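Local coordinates for protein dihydroorotase (PDB 2OGJ) that hydrolyses acetyl esters such as acetyl-(R)-mandelate in vitro, using a binuclear zinc centre in an amidohydrolase TIM barrel, at residues 78-83 with 87-92; 116-121 with 165-170; 94-99 with 125-130. All coordinates share one frame; numbering follows the deposited sequence.

Contact 1: residues 78-83 with 87-92; sequences VHIWHG and ISIRPS. With ZN (zinc ion), chain G.
His79 and Ser88 bring two arms of one barrel loop together, their CA atoms 4.7 Å apart and their chains running nearly at right angles. One backbone hydrogen bond joins the arms: Ile89 N donates to His79 O at 2.8 Å. A CA-H...O contact from Ile80 CA to Ile89 O (3.3 Å) follows it. Water 1 adds a second link, accepting from Gly83 N and donating to Ser88 O. The hydroxyl of Ser88 turns beside its own backbone N (chi1 -64°), which brings OG to 2.9 Å from Trp81 N; the hydrogen bond of this hydroxyl is with Thr85 OG1.

The flat groups meet farther out. His82 and Arg90 cross, ring and guanidinium planes 33° apart: Arg90 CG sits over one imidazole face, 3.7 Å from the centroid, a CH-pi contact, while His82 NE2 lies over a face of the guanidinium. Both polar ends are engaged by Glu119 of the second subunit, which bonds His82 NE2 and pairs with Arg90, so this carboxylate gathers the two groups. The apolar part is modest, Ile80 CB resting 4.1 Å from Pro91 CD.

His79 is the second histidine of the HxH motif that begins with His77, and the end of its side chain leads away from Ser88 to zinc. Its NE2 binds the metal at 2.2 Å, alongside His77, Asp291 and the carboxylated Lys175, and Ser108 OG holds ND1, which would fix the ring's rotation. The loop leaves strand 77-78 at the barrel mouth; Ile80 and Pro91 pack on Leu103 of strand 100-106 and Ile129 of strand 128-132, while helix 114-122 receives Trp81, whose ring meets Phe117 edge-to-face.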
loop_
_atom_site.group_PDB
_atom_site.type_symbol
_atom_site.label_atom_id
_atom_site.label_comp_id
_atom_site.label_asym_id
_atom_site.label_seq_id
_atom_site.Cartn_x
_atom_site.Cartn_y
_atom_site.Cartn_z
ATOM N N VAL A 78 -8.485 30.537 6.620
ATOM C CA VAL A 78 -9.899 30.233 6.376
ATOM C C VAL A 78 -10.030 29.252 5.217
ATOM O O VAL A 78 -9.069 28.993 4.493
ATOM C CB VAL A 78 -10.719 31.496 5.983
ATOM C CG1 VAL A 78 -10.753 32.493 7.128
ATOM C CG2 VAL A 78 -10.123 32.141 4.746
ATOM N N HIS A 79 -11.229 28.721 5.028
ATOM C CA HIS A 79 -11.449 27.795 3.932
ATOM C C HIS A 79 -12.652 28.299 3.164
ATOM O O HIS A 79 -13.803 28.039 3.524
ATOM C CB HIS A 79 -11.655 26.388 4.484
ATOM C CG HIS A 79 -10.443 25.855 5.182
ATOM N ND1 HIS A 79 -9.325 25.426 4.502
ATOM C CD2 HIS A 79 -10.131 25.775 6.497
ATOM C CE1 HIS A 79 -8.379 25.109 5.363
ATOM N NE2 HIS A 79 -8.841 25.313 6.584
ATOM N N ILE A 80 -12.350 29.029 2.099
ATOM C CA ILE A 80 -13.350 29.649 1.271
ATOM C C ILE A 80 -13.419 29.120 -0.165
ATOM O O ILE A 80 -13.819 29.845 -1.089
ATOM C CB ILE A 80 -13.122 31.166 1.275
ATOM C CG1 ILE A 80 -11.646 31.461 0.999
ATOM C CG2 ILE A 80 -13.534 31.757 2.646
ATOM C CD1 ILE A 80 -11.320 32.943 1.093
ATOM N N TRP A 81 -13.041 27.857 -0.352
ATOM C CA TRP A 81 -13.112 27.245 -1.673
ATOM C C TRP A 81 -14.520 26.645 -1.746
ATOM O O TRP A 81 -14.677 25.436 -1.935
ATOM C CB TRP A 81 -12.055 26.142 -1.798
ATOM C CG TRP A 81 -11.697 25.724 -3.216
ATOM C CD1 TRP A 81 -10.594 25.006 -3.601
ATOM C CD2 TRP A 81 -12.464 25.940 -4.413
ATOM N NE1 TRP A 81 -10.631 24.757 -4.953
ATOM C CE2 TRP A 81 -11.767 25.316 -5.475
ATOM C CE3 TRP A 81 -13.672 26.596 -4.692
ATOM C CZ2 TRP A 81 -12.241 25.326 -6.791
ATOM C CZ3 TRP A 81 -14.142 26.608 -6.004
ATOM C CH2 TRP A 81 -13.425 25.976 -7.034
ATOM N N HIS A 82 -15.527 27.506 -1.556
ATOM C CA HIS A 82 -16.944 27.140 -1.571
ATOM C C HIS A 82 -17.319 26.450 -2.883
ATOM O O HIS A 82 -16.959 26.901 -3.968
ATOM C CB HIS A 82 -17.789 28.391 -1.388
ATOM C CG HIS A 82 -19.250 28.165 -1.611
ATOM N ND1 HIS A 82 -20.084 27.673 -0.632
ATOM C CD2 HIS A 82 -20.007 28.290 -2.728
ATOM C CE1 HIS A 82 -21.294 27.501 -1.137
ATOM N NE2 HIS A 82 -21.272 27.865 -2.406
ATOM N N GLY A 83 -18.052 25.353 -2.775
ATOM C CA GLY A 83 -18.428 24.609 -3.959
ATOM C C GLY A 83 -17.309 23.706 -4.466
ATOM O O GLY A 83 -17.554 22.535 -4.747
ATOM N N ILE A 87 -15.854 21.153 2.537
ATOM C CA ILE A 87 -15.706 21.782 3.847
ATOM C C ILE A 87 -15.712 23.309 3.932
ATOM O O ILE A 87 -15.960 23.860 4.996
ATOM C CB ILE A 87 -14.397 21.238 4.529
ATOM C CG1 ILE A 87 -14.520 21.357 6.040
ATOM C CG2 ILE A 87 -13.170 22.019 4.061
ATOM C CD1 ILE A 87 -15.758 20.689 6.582
ATOM N N SER A 88 -15.449 23.973 2.811
ATOM C CA SER A 88 -15.379 25.435 2.733
ATOM C C SER A 88 -16.686 26.184 2.873
ATOM O O SER A 88 -17.754 25.657 2.591
ATOM C CB SER A 88 -14.766 25.874 1.406
ATOM O OG SER A 88 -13.427 25.458 1.278
ATOM N N ILE A 89 -16.574 27.441 3.298
ATOM C CA ILE A 89 -17.710 28.340 3.457
ATOM C C ILE A 89 -17.523 29.419 2.401
ATOM O O ILE A 89 -16.600 29.345 1.595
ATOM C CB ILE A 89 -17.749 28.987 4.871
ATOM C CG1 ILE A 89 -16.399 29.607 5.218
ATOM C CG2 ILE A 89 -18.127 27.951 5.906
ATOM C CD1 ILE A 89 -16.364 30.234 6.600
ATOM N N ARG A 90 -18.387 30.420 2.384
ATOM C CA ARG A 90 -18.265 31.489 1.387
ATOM C C ARG A 90 -17.456 32.647 1.959
ATOM O O ARG A 90 -17.387 32.812 3.171
ATOM C CB ARG A 90 -19.658 32.005 0.991
ATOM C CG ARG A 90 -20.613 30.936 0.437
ATOM C CD ARG A 90 -21.984 31.556 0.228
ATOM N NE ARG A 90 -23.031 30.574 -0.059
ATOM C CZ ARG A 90 -23.382 30.166 -1.281
ATOM N NH1 ARG A 90 -22.772 30.652 -2.370
ATOM N NH2 ARG A 90 -24.349 29.262 -1.412
ATOM N N PRO A 91 -16.792 33.443 1.103
ATOM C CA PRO A 91 -16.050 34.546 1.708
ATOM C C PRO A 91 -16.996 35.574 2.332
ATOM O O PRO A 91 -16.633 36.265 3.281
ATOM C CB PRO A 91 -15.225 35.104 0.549
ATOM C CG PRO A 91 -15.895 34.579 -0.663
ATOM C CD PRO A 91 -16.343 33.217 -0.280
ATOM N N SER A 92 -18.219 35.669 1.821
ATOM C CA SER A 92 -19.179 36.605 2.397
ATOM C C SER A 92 -19.550 36.190 3.832
ATOM O O SER A 92 -20.086 36.991 4.582
ATOM C CB SER A 92 -20.446 36.668 1.540
ATOM O OG SER A 92 -21.368 35.658 1.907
HETATM ZN ZN ZN G . -7.640 24.568 8.268
HETATM O O HOH W 1 -18.366 24.449 -0.113
#

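Contact 2: residues 116-121 with 165-170; sequences GFREYI and AENSEH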
loop_
_atom_site.group_PDB
_atom_site.type_symbol
_atom_site.label_atom_id
_atom_site.label_comp_id
_atom_site.label_asym_id
_atom_site.label_seq_id
_atom_site.Cartn_x
_atom_site.Cartn_y
_atom_site.Cartn_z
ATOM N N GLY A 116 -9.881 27.123 -10.521
ATOM C CA GLY A 116 -11.281 27.194 -10.161
ATOM C C GLY A 116 -11.445 28.143 -8.991
ATOM O O GLY A 116 -12.377 28.942 -8.955
ATOM N N PHE A 117 -10.537 28.071 -8.030
ATOM C CA PHE A 117 -10.599 28.943 -6.878
ATOM C C PHE A 117 -10.456 30.391 -7.331
ATOM O O PHE A 117 -11.206 31.257 -6.900
ATOM C CB PHE A 117 -9.473 28.595 -5.905
ATOM C CG PHE A 117 -9.490 29.401 -4.627
ATOM C CD1 PHE A 117 -10.427 29.137 -3.638
ATOM C CD2 PHE A 117 -8.561 30.409 -4.409
ATOM C CE1 PHE A 117 -10.444 29.858 -2.452
ATOM C CE2 PHE A 117 -8.577 31.143 -3.205
ATOM C CZ PHE A 117 -9.518 30.860 -2.238
ATOM N N ARG A 118 -9.506 30.653 -8.217
ATOM C CA ARG A 118 -9.271 32.010 -8.703
ATOM C C ARG A 118 -10.490 32.633 -9.378
ATOM O O ARG A 118 -10.861 33.773 -9.098
ATOM C CB ARG A 118 -8.095 32.009 -9.687
ATOM C CG ARG A 118 -7.628 33.407 -10.108
ATOM C CD ARG A 118 -6.653 33.387 -11.273
ATOM N NE ARG A 118 -7.245 32.722 -12.425
ATOM C CZ ARG A 118 -6.716 31.654 -13.016
ATOM N NH1 ARG A 118 -5.577 31.137 -12.566
ATOM N NH2 ARG A 118 -7.335 31.090 -14.041
ATOM N N GLU A 119 -11.108 31.865 -10.267
ATOM C CA GLU A 119 -12.252 32.345 -11.018
ATOM C C GLU A 119 -13.534 32.476 -10.226
ATOM O O GLU A 119 -14.241 33.460 -10.388
ATOM C CB GLU A 119 -12.505 31.449 -12.227
ATOM C CG GLU A 119 -13.464 32.058 -13.234
ATOM C CD GLU A 119 -13.836 31.106 -14.357
ATOM O OE1 GLU A 119 -12.925 30.619 -15.078
ATOM O OE2 GLU A 119 -15.051 30.849 -14.519
ATOM N N TYR A 120 -13.849 31.493 -9.381
ATOM C CA TYR A 120 -15.086 31.548 -8.591
ATOM C C TYR A 120 -14.981 32.280 -7.276
ATOM O O TYR A 120 -15.943 32.912 -6.857
ATOM C CB TYR A 120 -15.634 30.156 -8.276
ATOM C CG TYR A 120 -15.942 29.316 -9.468
ATOM C CD1 TYR A 120 -16.747 29.804 -10.501
ATOM C CD2 TYR A 120 -15.428 28.024 -9.576
ATOM C CE1 TYR A 120 -17.032 29.031 -11.616
ATOM C CE2 TYR A 120 -15.704 27.236 -10.689
ATOM C CZ TYR A 120 -16.507 27.748 -11.709
ATOM O OH TYR A 120 -16.772 26.986 -12.826
ATOM N N ILE A 121 -13.837 32.194 -6.608
ATOM C CA ILE A 121 -13.708 32.856 -5.311
ATOM C C ILE A 121 -12.921 34.163 -5.285
ATOM O O ILE A 121 -13.415 35.170 -4.789
ATOM C CB ILE A 121 -13.098 31.900 -4.263
ATOM C CG1 ILE A 121 -13.853 30.571 -4.284
ATOM C CG2 ILE A 121 -13.161 32.532 -2.883
ATOM C CD1 ILE A 121 -15.360 30.706 -4.097
ATOM N N ALA A 165 3.656 29.920 -10.857
ATOM C CA ALA A 165 4.149 30.879 -11.854
ATOM C C ALA A 165 2.998 31.658 -12.474
ATOM O O ALA A 165 3.110 32.860 -12.728
ATOM C CB ALA A 165 4.909 30.152 -12.927
ATOM N N GLU A 166 1.883 30.968 -12.701
ATOM C CA GLU A 166 0.693 31.562 -13.295
ATOM C C GLU A 166 -0.155 32.267 -12.242
ATOM O O GLU A 166 -1.127 32.939 -12.620
ATOM C CB GLU A 166 -0.130 30.498 -14.022
ATOM C CG GLU A 166 0.612 29.806 -15.152
ATOM C CD GLU A 166 -0.230 28.750 -15.842
ATOM O OE1 GLU A 166 -1.397 28.565 -15.439
ATOM O OE2 GLU A 166 0.278 28.108 -16.785
ATOM N N ASN A 167 0.145 32.122 -10.961
ATOM C CA ASN A 167 -0.674 32.770 -9.939
ATOM C C ASN A 167 0.094 33.365 -8.776
ATOM O O ASN A 167 -0.403 33.381 -7.649
ATOM C CB ASN A 167 -1.711 31.795 -9.382
ATOM C CG ASN A 167 -2.542 31.155 -10.455
ATOM O OD1 ASN A 167 -2.213 30.077 -10.930
ATOM N ND2 ASN A 167 -3.615 31.822 -10.862
ATOM N N SER A 168 1.295 33.860 -9.041
ATOM C CA SER A 168 2.109 34.456 -7.989
ATOM C C SER A 168 1.414 35.642 -7.317
ATOM O O SER A 168 1.743 36.010 -6.188
ATOM C CB SER A 168 3.470 34.874 -8.555
ATOM O OG SER A 168 3.336 35.385 -9.874
ATOM N N GLU A 169 0.447 36.233 -8.012
ATOM C CA GLU A 169 -0.310 37.368 -7.473
ATOM C C GLU A 169 -1.370 36.870 -6.481
ATOM O O GLU A 169 -1.928 37.649 -5.699
ATOM C CB GLU A 169 -1.026 38.133 -8.598
ATOM C CG GLU A 169 -0.349 38.031 -9.958
ATOM C CD GLU A 169 -0.684 36.730 -10.719
ATOM O OE1 GLU A 169 -1.836 36.569 -11.183
ATOM O OE2 GLU A 169 0.209 35.863 -10.855
ATOM N N HIS A 170 -1.636 35.567 -6.507
ATOM C CA HIS A 170 -2.661 35.004 -5.649
ATOM C C HIS A 170 -2.182 34.015 -4.600
ATOM O O HIS A 170 -2.751 33.930 -3.503
ATOM C CB HIS A 170 -3.739 34.339 -6.514
ATOM C CG HIS A 170 -4.326 35.246 -7.554
ATOM N ND1 HIS A 170 -4.832 36.498 -7.259
ATOM C CD2 HIS A 170 -4.498 35.078 -8.886
ATOM C CE1 HIS A 170 -5.285 37.059 -8.365
ATOM N NE2 HIS A 170 -5.094 36.218 -9.366
#
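Arg118 reaches His170 and Asn167 by leaving helix 114-122 with CG trans to the backbone N (chi1 -172°) and an extended chi2, which carry CG and CD past the His170 ring; a bend at chi3 (58°) then turns the guanidinium toward the Asn167 amide. Asn167 and His170 answer from the turn after helix 157-165.

The arginine's methylenes make the first contact: CD of Arg118 lies 3.6 Å from CD2 of His170, and CG of Arg118 3.8 Å from the same atom, so aliphatic carbon runs across one end of the imidazole. Beyond it, the guanidinium presents its edge to the Asn167 amide. The two groups are nearly coplanar, 8° apart, although the side chains cross at about a right angle. As modelled, NH1 of Arg118 faces ND2 of Asn167 at 2.7 Å, but that amide is probably turned over; with its oxygen in this place a hydrogen bond would be possible. His170 N bonds Asn167 O at 2.8 Å, closing the turn that holds both partners on the same approach.

The contact ties the outer helix to the loop entering strand 171-173, away from the zinc site. Its chemistry is a cation with a neutral amide and carbon against an imidazole, and the carboxylate of Glu123 adds a long, weak ion pair to Arg118 NE. Glu166 and Glu169, farther off, could add a mild electrostatic pull on the guanidinium.

Contact 3: residues 94-99 with 125-130; sequences CGAERG and SRERIK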
loop_
_atom_site.group_PDB
_atom_site.type_symbol
_atom_site.label_atom_id
_atom_site.label_comp_id
_atom_site.label_asym_id
_atom_site.label_seq_id
_atom_site.Cartn_x
_atom_site.Cartn_y
_atom_site.Cartn_z
ATOM N N CYS A 94 -17.319 35.084 6.121
ATOM C CA CYS A 94 -16.212 35.320 7.045
ATOM C C CYS A 94 -15.400 36.544 6.645
ATOM O O CYS A 94 -14.326 36.776 7.185
ATOM C CB CYS A 94 -15.298 34.101 7.048
ATOM S SG CYS A 94 -14.713 33.719 5.365
ATOM N N GLY A 95 -15.916 37.308 5.689
ATOM C CA GLY A 95 -15.225 38.495 5.211
ATOM C C GLY A 95 -15.681 39.856 5.728
ATOM O O GLY A 95 -15.781 40.073 6.935
ATOM N N ALA A 96 -15.947 40.766 4.788
ATOM C CA ALA A 96 -16.372 42.147 5.050
ATOM C C ALA A 96 -17.531 42.315 6.015
ATOM O O ALA A 96 -17.450 43.130 6.931
ATOM C CB ALA A 96 -16.707 42.832 3.752
ATOM N N GLU A 97 -18.621 41.575 5.787
ATOM C CA GLU A 97 -19.766 41.641 6.685
ATOM C C GLU A 97 -19.361 41.321 8.119
ATOM O O GLU A 97 -20.120 41.506 9.052
ATOM C CB GLU A 97 -20.870 40.690 6.218
ATOM C CG GLU A 97 -22.190 40.862 6.954
ATOM C CD GLU A 97 -23.255 39.898 6.471
ATOM O OE1 GLU A 97 -22.959 39.090 5.566
ATOM O OE2 GLU A 97 -24.386 39.950 6.999
ATOM N N ARG A 98 -18.112 40.855 8.282
ATOM C CA ARG A 98 -17.569 40.482 9.599
ATOM C C ARG A 98 -16.428 41.390 10.054
ATOM O O ARG A 98 -15.895 41.233 11.153
ATOM C CB ARG A 98 -17.061 39.034 9.575
ATOM C CG ARG A 98 -18.138 37.954 9.380
ATOM C CD ARG A 98 -18.887 37.668 10.671
ATOM N NE ARG A 98 -20.008 36.754 10.477
ATOM C CZ ARG A 98 -21.193 37.105 9.976
ATOM N NH1 ARG A 98 -21.426 38.360 9.613
ATOM N NH2 ARG A 98 -22.150 36.197 9.832
ATOM N N GLY A 99 -16.052 42.333 9.199
ATOM C CA GLY A 99 -14.977 43.242 9.532
ATOM C C GLY A 99 -13.628 42.763 9.057
ATOM O O GLY A 99 -12.616 43.353 9.414
ATOM N N SER A 125 -14.758 38.368 -5.640
ATOM C CA SER A 125 -14.904 38.862 -4.266
ATOM C C SER A 125 -14.500 40.317 -4.049
ATOM O O SER A 125 -13.581 40.815 -4.713
ATOM C CB SER A 125 -14.096 37.994 -3.300
ATOM O OG SER A 125 -14.758 36.779 -2.998
ATOM N N ARG A 126 -15.168 40.998 -3.112
ATOM C CA ARG A 126 -14.797 42.383 -2.844
ATOM C C ARG A 126 -13.602 42.483 -1.909
ATOM O O ARG A 126 -12.941 43.517 -1.866
ATOM C CB ARG A 126 -15.977 43.245 -2.319
ATOM C CG ARG A 126 -16.977 42.656 -1.330
ATOM C CD ARG A 126 -17.776 43.826 -0.730
ATOM N NE ARG A 126 -19.081 43.535 -0.115
ATOM C CZ ARG A 126 -19.386 42.431 0.566
ATOM N NH1 ARG A 126 -18.490 41.454 0.735
ATOM N NH2 ARG A 126 -20.589 42.318 1.116
ATOM N N GLU A 127 -13.309 41.404 -1.185
ATOM C CA GLU A 127 -12.173 41.385 -0.270
ATOM C C GLU A 127 -10.898 40.969 -0.986
ATOM O O GLU A 127 -10.934 40.535 -2.133
ATOM C CB GLU A 127 -12.423 40.415 0.883
ATOM C CG GLU A 127 -13.724 40.685 1.615
ATOM C CD GLU A 127 -14.900 39.899 1.049
ATOM O OE1 GLU A 127 -14.861 39.525 -0.152
ATOM O OE2 GLU A 127 -15.871 39.672 1.806
ATOM N N ARG A 128 -9.767 41.118 -0.307
ATOM C CA ARG A 128 -8.501 40.716 -0.885
ATOM C C ARG A 128 -8.420 39.245 -0.528
ATOM O O ARG A 128 -8.521 38.873 0.649
ATOM C CB ARG A 128 -7.333 41.461 -0.241
ATOM C CG ARG A 128 -5.970 41.121 -0.831
ATOM C CD ARG A 128 -4.862 41.695 0.026
ATOM N NE ARG A 128 -5.193 43.060 0.429
ATOM C CZ ARG A 128 -4.962 44.141 -0.307
ATOM N NH1 ARG A 128 -4.378 44.031 -1.497
ATOM N NH2 ARG A 128 -5.341 45.329 0.140
ATOM N N ILE A 129 -8.258 38.403 -1.535
ATOM C CA ILE A 129 -8.181 36.984 -1.287
ATOM C C ILE A 129 -6.907 36.358 -1.848
ATOM O O ILE A 129 -6.631 36.378 -3.058
ATOM C CB ILE A 129 -9.451 36.319 -1.813
ATOM C CG1 ILE A 129 -10.639 36.867 -1.018
ATOM C CG2 ILE A 129 -9.353 34.812 -1.704
ATOM C CD1 ILE A 129 -11.952 36.458 -1.544
ATOM N N LYS A 130 -6.107 35.855 -0.915
ATOM C CA LYS A 130 -4.849 35.207 -1.225
ATOM C C LYS A 130 -5.039 33.762 -0.788
ATOM O O LYS A 130 -6.005 33.437 -0.104
ATOM C CB LYS A 130 -3.707 35.838 -0.422
ATOM C CG LYS A 130 -3.811 37.350 -0.236
ATOM C CD LYS A 130 -3.030 38.163 -1.255
ATOM C CE LYS A 130 -3.673 38.128 -2.616
ATOM N NZ LYS A 130 -3.045 39.121 -3.545
#
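Gly95 and Ala96 meet Glu127 where the long loop of the TIM barrel between strands 77-78 and 100-106 passes the turn leading into strand 128-132, strands 100-106 and 128-132 being parallel neighbours in the barrel sheet. Gly95 comes first, its CA 3.7 Å from OE2 of Glu127. Lacking a side chain, it lets the carboxylate come up against the backbone.

Ala96 carries most of the contact. Its N donates to Glu127 OE2 at 3.2 Å in a nearly straight bond (172° at the hydrogen), and the oxygen takes it on the anti lone pair, away from its partner oxygen. A bend at chi2 (91°) brings the carboxylate back to the loop. Ala96 is also the first residue of a short 3-10 turn, 96-98, and Gly99 N returns a bond to Ala96 O at 2.8 Å just before strand 100-106 begins. Glu97, next along, fastens the same turn by backbone hydrogen bonding to Ser390.

The carboxylate has a second partner inside its own segment: Arg126 NH1 forms a salt bridge with Glu127 OE2 at 3.3 Å. One buried oxygen is thus shared by an amide N-H and a guanidinium, an arrangement that would favour the charged carboxylate. Arg126 in turn reaches Glu385 through NE. Extended from CG to NE, the arginine swings its flat end over the loop, and the methyl carbon CB of Ala96 lies over one guanidinium face, 3.8 Å from NH1 of Arg126.

How the contacts relate
Contacts 1 and 3 share the long loop between strands 77-78 and 100-106: their centres are 11 Å apart and they touch where Pro91 CG meets Ser125 OG at 3.4 Å. Contact 2 lies on the outer side, its centre 15 Å from contact 1 and 16 Å from contact 3. Helix 114-122 binds it to contact 1, Trp81 CZ2 packing 3.5 Å from Phe117 N, and Lys130 NZ, probably hydrogen-bonded to Glu169 O at 2.8 Å, links it to contact 3. Contact 1 alone holds a zinc ligand, while contacts 2 and 3 lie away from the metal site. Contacts 1 and 2 both face the second subunit; contact 3 touches no other chain.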